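Local atomic coordinates of polyprenyl synthetase (Nonlabens dokdonensis, PDB entry 6KD7), a protein that probably acts as a magnesium-dependent prenyltransferase of the FPP/GGPP synthase family, building geranylgeranyl pyrophosphate from smaller isoprenoid diphosphates. Residues A51-G55 and E304-A308; T169-G174 and G198-L203; A298-I302 and L315-L320. One frame throughout, in Å; residues are numbered along the deposited sequence.

Contact 1 (A51-G55 and E304-A308); sequences AEMYG and ELSIA
Ile307 is pressed by Met53 and Tyr54, neighbours at the C-terminal end of helix 42-54, and most of the contact is the apolar packing of these three side chains. The methyl CG2 of Ile307 rides over one face of the Tyr54 ring as a CH-pi contact, 4.0 Å from the centroid, 26° off the ring normal and displaced toward the rim, so that Tyr54 CE1 is its nearest ring atom at 3.6 Å. The other branch takes the crowded position between backbone N and carbonyl carbon (chi1 62°) and runs on extended, which brings Ile307 CD1 to 3.8 Å from Met53 CE. The thioether is bent at its last torsion, and its terminal methyl touches both branches of the isoleucine. At the far end of the ring, Leu305 CD2 comes within 3.5 Å of Tyr54 OH, the two side chains crossing at about a right angle.

Polar links run through intermediaries. One water donates to Met53 O at 2.8 Å and accepts from Ala308 N at 2.8 Å, joining a carbonyl at one helix end to the N-cap residue of helix 309-322. Glu190 OE2 on helix 188-215 is hydrogen-bonded to both Tyr54 OH and Ser306 N, tying the phenol and the loop to a third element.

Backbone turns shape the two segments. Gly55 closes helix 42-54 in a Schellman motif with a positive phi of 120°, where a CB would jam against the preceding carbonyl oxygen, and Ser306 centres an inverse gamma turn.

The chemistry implies a seam between a helix end and an interhelical loop: branched and flexible apolar chains fill its interior, while tyrosine suits the margin because its face receives a methyl as its hydroxyl meets a carboxylate.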
loop_
_atom_site.group_PDB
_atom_site.type_symbol
_atom_site.label_atom_id
_atom_site.label_comp_id
_atom_site.label_asym_id
_atom_site.label_seq_id
_atom_site.Cartn_x
_atom_site.Cartn_y
_atom_site.Cartn_z
ATOM N N ALA A 51 10.497 39.180 33.530
ATOM C CA ALA A 51 9.891 40.504 33.539
ATOM C C ALA A 51 9.785 40.970 35.008
ATOM O O ALA A 51 10.418 41.960 35.330
ATOM C CB ALA A 51 8.569 40.455 32.834
ATOM N N GLU A 52 9.076 40.247 35.870
ATOM C CA GLU A 52 8.835 40.658 37.281
ATOM C C GLU A 52 10.164 40.896 38.017
ATOM O O GLU A 52 10.360 42.004 38.520
ATOM C CB GLU A 52 7.996 39.620 37.998
ATOM C CG GLU A 52 6.560 39.686 37.575
ATOM C CD GLU A 52 5.670 38.731 38.359
ATOM O OE1 GLU A 52 6.223 37.767 38.970
ATOM O OE2 GLU A 52 4.437 38.948 38.337
ATOM N N MET A 53 11.053 39.918 38.017
ATOM C CA MET A 53 12.377 40.002 38.647
ATOM C C MET A 53 13.105 41.279 38.253
ATOM O O MET A 53 14.012 41.646 38.994
ATOM C CB MET A 53 13.286 38.872 38.191
ATOM C CG MET A 53 12.941 37.545 38.813
ATOM S SD MET A 53 13.824 36.109 38.052
ATOM C CE MET A 53 14.997 36.920 36.957
ATOM N N TYR A 54 12.913 41.807 37.054
ATOM C CA TYR A 54 13.724 42.951 36.579
ATOM C C TYR A 54 12.894 44.242 36.664
ATOM O O TYR A 54 13.367 45.317 36.276
ATOM C CB TYR A 54 14.243 42.707 35.163
ATOM C CG TYR A 54 15.446 41.816 35.049
ATOM C CD1 TYR A 54 16.666 42.144 35.598
ATOM C CD2 TYR A 54 15.378 40.638 34.308
ATOM C CE1 TYR A 54 17.772 41.304 35.483
ATOM C CE2 TYR A 54 16.482 39.816 34.150
ATOM C CZ TYR A 54 17.682 40.136 34.730
ATOM O OH TYR A 54 18.735 39.293 34.538
ATOM N N GLY A 55 11.661 44.150 37.132
ATOM C CA GLY A 55 10.926 45.348 37.519
ATOM C C GLY A 55 9.661 45.532 36.742
ATOM O O GLY A 55 8.907 46.411 37.146
ATOM N N GLU A 304 24.748 35.545 39.836
ATOM C CA GLU A 304 25.338 36.735 39.165
ATOM C C GLU A 304 24.307 37.654 38.510
ATOM O O GLU A 304 24.712 38.677 37.973
ATOM C CB GLU A 304 26.385 36.283 38.156
ATOM C CG GLU A 304 27.537 35.560 38.812
ATOM C CD GLU A 304 28.493 34.920 37.826
ATOM O OE1 GLU A 304 28.390 35.230 36.624
ATOM O OE2 GLU A 304 29.325 34.110 38.264
ATOM N N LEU A 305 23.031 37.304 38.555
ATOM C CA LEU A 305 22.009 38.164 37.920
ATOM C C LEU A 305 21.815 39.442 38.738
ATOM O O LEU A 305 21.984 39.403 39.954
ATOM C CB LEU A 305 20.706 37.372 37.832
ATOM C CG LEU A 305 20.724 36.209 36.845
ATOM C CD1 LEU A 305 19.475 35.373 36.995
ATOM C CD2 LEU A 305 20.859 36.717 35.424
ATOM N N SER A 306 21.441 40.526 38.066
ATOM C CA SER A 306 21.139 41.809 38.735
ATOM C C SER A 306 19.672 41.794 39.162
ATOM O O SER A 306 18.871 42.482 38.555
ATOM C CB SER A 306 21.451 42.955 37.829
ATOM O OG SER A 306 21.257 44.177 38.499
ATOM N N ILE A 307 19.354 40.983 40.165
ATOM C CA ILE A 307 17.976 40.836 40.716
ATOM C C ILE A 307 18.073 40.780 42.247
ATOM O O ILE A 307 19.162 40.546 42.753
ATOM C CB ILE A 307 17.272 39.589 40.146
ATOM C CG1 ILE A 307 17.996 38.299 40.527
ATOM C CG2 ILE A 307 17.076 39.690 38.647
ATOM C CD1 ILE A 307 17.368 37.066 39.957
ATOM N N ALA A 308 16.964 41.028 42.937
ATOM C CA ALA A 308 16.915 41.012 44.414
ATOM C C ALA A 308 17.179 39.598 44.937
ATOM O O ALA A 308 16.745 38.653 44.296
ATOM C CB ALA A 308 15.569 41.504 44.860
HETATM O O HOH W 1 14.449 41.104 41.669
#

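Contact 2 (T169-G174 and G198-L203); sequences TSVLVG and GINLGL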
loop_
_atom_site.group_PDB
_atom_site.type_symbol
_atom_site.label_atom_id
_atom_site.label_comp_id
_atom_site.label_asym_id
_atom_site.label_seq_id
_atom_site.Cartn_x
_atom_site.Cartn_y
_atom_site.Cartn_z
ATOM N N THR A 169 16.433 22.420 21.990
ATOM C CA THR A 169 15.589 22.550 23.201
ATOM C C THR A 169 16.013 23.650 24.187
ATOM O O THR A 169 15.197 23.985 24.996
ATOM C CB THR A 169 15.573 21.222 23.965
ATOM O OG1 THR A 169 16.845 21.083 24.573
ATOM C CG2 THR A 169 15.333 20.016 23.089
ATOM N N SER A 170 17.237 24.156 24.131
ATOM C CA SER A 170 17.705 25.111 25.168
ATOM C C SER A 170 17.661 26.576 24.737
ATOM O O SER A 170 17.291 27.390 25.549
ATOM C CB SER A 170 19.066 24.736 25.623
ATOM O OG SER A 170 19.069 23.423 26.138
ATOM N N VAL A 171 18.013 26.885 23.498
ATOM C CA VAL A 171 18.040 28.324 23.081
ATOM C C VAL A 171 16.683 28.977 23.338
ATOM O O VAL A 171 16.668 30.162 23.621
ATOM C CB VAL A 171 18.521 28.544 21.635
ATOM C CG1 VAL A 171 19.963 28.127 21.489
ATOM C CG2 VAL A 171 17.647 27.845 20.618
ATOM N N LEU A 172 15.563 28.264 23.232
ATOM C CA LEU A 172 14.242 28.875 23.425
ATOM C C LEU A 172 14.015 29.144 24.913
ATOM O O LEU A 172 13.207 30.015 25.210
ATOM C CB LEU A 172 13.140 27.997 22.862
ATOM C CG LEU A 172 11.713 28.473 23.071
ATOM C CD1 LEU A 172 11.442 29.774 22.320
ATOM C CD2 LEU A 172 10.726 27.378 22.658
ATOM N N VAL A 173 14.643 28.392 25.794
ATOM C CA VAL A 173 14.562 28.657 27.256
ATOM C C VAL A 173 15.257 29.992 27.537
ATOM O O VAL A 173 14.622 30.850 28.144
ATOM C CB VAL A 173 15.178 27.514 28.059
ATOM C CG1 VAL A 173 15.039 27.785 29.554
ATOM C CG2 VAL A 173 14.491 26.193 27.723
ATOM N N GLY A 174 16.503 30.120 27.095
ATOM C CA GLY A 174 17.280 31.364 27.081
ATOM C C GLY A 174 16.474 32.513 26.520
ATOM O O GLY A 174 16.393 33.580 27.153
ATOM N N GLY A 198 19.264 30.377 31.176
ATOM C CA GLY A 198 18.296 29.593 30.369
ATOM C C GLY A 198 19.010 28.480 29.575
ATOM O O GLY A 198 18.542 27.366 29.604
ATOM N N ILE A 199 20.157 28.742 28.984
ATOM C CA ILE A 199 20.910 27.693 28.265
ATOM C C ILE A 199 21.254 26.572 29.245
ATOM O O ILE A 199 20.984 25.421 28.913
ATOM C CB ILE A 199 22.124 28.266 27.539
ATOM C CG1 ILE A 199 21.705 29.225 26.426
ATOM C CG2 ILE A 199 23.017 27.163 26.988
ATOM C CD1 ILE A 199 20.855 28.616 25.328
ATOM N N ASN A 200 21.828 26.877 30.397
ATOM C CA ASN A 200 22.303 25.818 31.327
ATOM C C ASN A 200 21.061 25.111 31.880
ATOM O O ASN A 200 21.034 23.889 31.977
ATOM C CB ASN A 200 23.203 26.398 32.424
ATOM C CG ASN A 200 24.602 26.730 31.940
ATOM O OD1 ASN A 200 25.158 27.831 32.178
ATOM N ND2 ASN A 200 25.200 25.747 31.311
ATOM N N LEU A 201 20.011 25.847 32.172
ATOM C CA LEU A 201 18.804 25.209 32.709
ATOM C C LEU A 201 18.253 24.242 31.643
ATOM O O LEU A 201 17.690 23.199 32.007
ATOM C CB LEU A 201 17.779 26.290 33.059
ATOM C CG LEU A 201 16.496 25.796 33.711
ATOM C CD1 LEU A 201 16.710 25.387 35.162
ATOM C CD2 LEU A 201 15.411 26.850 33.635
ATOM N N GLY A 202 18.244 24.684 30.393
ATOM C CA GLY A 202 17.568 23.968 29.293
ATOM C C GLY A 202 18.347 22.694 28.995
ATOM O O GLY A 202 17.724 21.652 28.812
ATOM N N LEU A 203 19.666 22.776 29.054
ATOM C CA LEU A 203 20.534 21.603 28.866
ATOM C C LEU A 203 20.326 20.599 30.010
ATOM O O LEU A 203 20.194 19.402 29.742
ATOM C CB LEU A 203 21.977 22.075 28.736
ATOM C CG LEU A 203 22.354 22.708 27.396
ATOM C CD1 LEU A 203 23.761 23.315 27.472
ATOM C CD2 LEU A 203 22.292 21.693 26.252
HETATM O O HOH W 2 15.412 22.002 27.413
#
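Gly174 and Gly198 bring their CA atoms to 3.9 Å, and Ser170 and Gly202 theirs to 4.3 Å, where helices 158-183 and 188-215 pass with their N-to-C directions 140° apart, roughly antiparallel, and segment axes just 7.3 Å apart. Glycine is needed for such closeness: a CB on Gly198 would run into Gly174 CA, and one on Gly202 into Ser170 OG.

Ser170 is the small residue facing Gly202. Ser170 OG lies 3.0 Å from Leu203 N, but the angle is too poor for a hydrogen bond, and that N-H is already spent on Ile199 O within its own helix. Leu203 packs CG and CD2 against the same hydroxyl. Val173 lies against the turn from Gly198 to Gly202: Val173 CG1, anti to the backbone N (chi1 -178°), sits beside Gly198 O at 3.5 Å, while Val173 CG2 lies alongside Gly202 CA at 4.1 Å. From the other helix Ile199 sends CD1 to 3.6 Å from Val171 CA, and the same methyl also touches Ser170 O. A water donates to Thr169 O and, at 2.7 Å, to Gly202 O, bridging the kinked helix to its partner.

Gly198 and Gly202 form a GxxxG pattern, matched by Ser170 and Gly174 four residues apart. This tight pair belongs to the buried centre of the all-helical terpene synthase fold, close to the active site: the Thr169 side chain is about 5 Å from a bound magnesium ion.

Contact 3 (A298-I302 and L315-L320); sequences ALKNI and LTDFSL
Ile302 packs on Leu315, Thr316 and Ser319 across a helical hairpin, in which helices 283-303 and 309-322 run antiparallel at 167° with segment axes 10.1 Å apart. From its CB the side chain forks. Ile302 CG2 turns to Thr316, 3.8 Å from Thr316 OG1, a hydroxyl hydrogen-bonded back to Lys312 O in its own helix, and also brushes Leu315 CB. Ile302 CG1, anti to the carbonyl carbon (chi1 -64°), meets Leu315 CD2 at 4.1 Å. The chain then extends, so that Ile302 CD1 rests against the bonded pair Leu315 O and Ser319 OG, 3.7 Å from each. Shortening Ile302 to an alanine would probably open a gap beside Leu315 and Ser319 and weaken the hold between the helices.

One turn back, Leu299 continues the seam: Leu299 CD2 lies 3.9 Å from Thr316 CG2 and CD1 faces Leu320 CD2. Threonine suits this place by offering a methyl to Leu299 while its hydroxyl is satisfied at home. Ser319 OG is hydrogen-bonded to Tyr197 OH on helix 188-215, and at 2.9 Å it donates to Leu315 O, which it and Ser319 N approach from opposite faces of the carbonyl plane.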
loop_
_atom_site.group_PDB
_atom_site.type_symbol
_atom_site.label_atom_id
_atom_site.label_comp_id
_atom_site.label_asym_id
_atom_site.label_seq_id
_atom_site.Cartn_x
_atom_site.Cartn_y
_atom_site.Cartn_z
ATOM N N ALA A 298 23.765 26.566 36.240
ATOM C CA ALA A 298 22.562 27.426 36.224
ATOM C C ALA A 298 22.433 28.171 37.558
ATOM O O ALA A 298 22.076 29.340 37.529
ATOM C CB ALA A 298 21.345 26.593 35.951
ATOM N N LEU A 299 22.698 27.491 38.674
ATOM C CA LEU A 299 22.603 28.120 40.020
ATOM C C LEU A 299 23.635 29.248 40.149
ATOM O O LEU A 299 23.263 30.304 40.625
ATOM C CB LEU A 299 22.796 27.042 41.086
ATOM C CG LEU A 299 21.680 26.009 41.185
ATOM C CD1 LEU A 299 21.726 25.297 42.519
ATOM C CD2 LEU A 299 20.324 26.643 40.979
ATOM N N LYS A 300 24.872 29.017 39.717
ATOM C CA LYS A 300 25.920 30.073 39.669
ATOM C C LYS A 300 25.479 31.214 38.766
ATOM O O LYS A 300 25.718 32.389 39.158
ATOM C CB LYS A 300 27.301 29.537 39.291
ATOM C CG LYS A 300 27.830 28.616 40.376
ATOM C CD LYS A 300 29.236 28.095 40.234
ATOM C CE LYS A 300 29.449 26.892 41.143
ATOM N NZ LYS A 300 30.889 26.606 41.350
ATOM N N ASN A 301 24.853 30.934 37.623
ATOM C CA ASN A 301 24.350 32.036 36.768
ATOM C C ASN A 301 23.355 32.861 37.607
ATOM O O ASN A 301 23.315 34.102 37.457
ATOM C CB ASN A 301 23.638 31.587 35.474
ATOM C CG ASN A 301 24.454 30.729 34.517
ATOM O OD1 ASN A 301 25.648 30.906 34.303
ATOM N ND2 ASN A 301 23.796 29.794 33.888
ATOM N N ILE A 302 22.500 32.217 38.399
ATOM C CA ILE A 302 21.458 32.958 39.166
ATOM C C ILE A 302 22.157 33.924 40.145
ATOM O O ILE A 302 21.727 35.083 40.220
ATOM C CB ILE A 302 20.457 32.030 39.870
ATOM C CG1 ILE A 302 19.641 31.222 38.861
ATOM C CG2 ILE A 302 19.523 32.823 40.788
ATOM C CD1 ILE A 302 18.879 30.043 39.495
ATOM N N LEU A 315 14.123 31.753 42.046
ATOM C CA LEU A 315 14.622 31.173 40.782
ATOM C C LEU A 315 15.413 29.915 41.117
ATOM O O LEU A 315 15.385 28.995 40.305
ATOM C CB LEU A 315 15.525 32.175 40.076
ATOM C CG LEU A 315 15.435 32.220 38.563
ATOM C CD1 LEU A 315 13.989 32.333 38.104
ATOM C CD2 LEU A 315 16.266 33.400 38.043
ATOM N N THR A 316 16.139 29.920 42.235
ATOM C CA THR A 316 17.021 28.798 42.617
ATOM C C THR A 316 16.124 27.603 42.951
ATOM O O THR A 316 16.414 26.500 42.479
ATOM C CB THR A 316 17.972 29.145 43.764
ATOM O OG1 THR A 316 18.981 30.024 43.285
ATOM C CG2 THR A 316 18.682 27.928 44.321
ATOM N N ASP A 317 15.054 27.856 43.683
ATOM C CA ASP A 317 14.054 26.843 44.075
ATOM C C ASP A 317 13.330 26.348 42.834
ATOM O O ASP A 317 12.987 25.168 42.798
ATOM C CB ASP A 317 13.001 27.396 45.043
ATOM C CG ASP A 317 13.569 27.602 46.448
ATOM O OD1 ASP A 317 14.725 27.088 46.705
ATOM O OD2 ASP A 317 12.879 28.300 47.276
ATOM N N PHE A 318 12.971 27.237 41.920
ATOM C CA PHE A 318 12.229 26.838 40.700
ATOM C C PHE A 318 13.107 25.877 39.870
ATOM O O PHE A 318 12.627 24.856 39.438
ATOM C CB PHE A 318 11.785 28.066 39.929
ATOM C CG PHE A 318 11.443 27.777 38.498
ATOM C CD1 PHE A 318 12.431 27.778 37.535
ATOM C CD2 PHE A 318 10.137 27.534 38.123
ATOM C CE1 PHE A 318 12.112 27.543 36.216
ATOM C CE2 PHE A 318 9.832 27.253 36.808
ATOM C CZ PHE A 318 10.821 27.263 35.863
ATOM N N SER A 319 14.391 26.170 39.767
ATOM C CA SER A 319 15.389 25.392 39.019
ATOM C C SER A 319 15.516 24.014 39.664
ATOM O O SER A 319 15.549 23.016 38.933
ATOM C CB SER A 319 16.712 26.096 38.969
ATOM O OG SER A 319 16.589 27.332 38.296
ATOM N N LEU A 320 15.618 23.958 40.985
ATOM C CA LEU A 320 15.732 22.659 41.684
ATOM C C LEU A 320 14.402 21.892 41.532
ATOM O O LEU A 320 14.469 20.773 41.104
ATOM C CB LEU A 320 16.168 22.891 43.130
ATOM C CG LEU A 320 17.580 23.471 43.312
ATOM C CD1 LEU A 320 17.795 23.912 44.754
ATOM C CD2 LEU A 320 18.661 22.497 42.908
#

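Contact 2 is the buried one, its centre about 8 Å from that of the chain, whereas contact 3 and then contact 1 lie progressively farther out and are partly buried. Helix spacing changes with place: glycines bring backbones together in the centre, and leucine and isoleucine hold helices apart in contact 3. Contact 1 instead sets a helix end against the loop joining the two helices of contact 3. Contacts 1 and 2 each have a water joining backbone atoms; the hydroxyls of contact 3 bond within their helix or to helix 188-215. Leu315 of contact 3 also touches contact 1, Leu315 CD2 being 3.6 Å from Met53 SD. Contacts 2 and 3 meet through Asn200 and Asn301, a probable hydrogen bond.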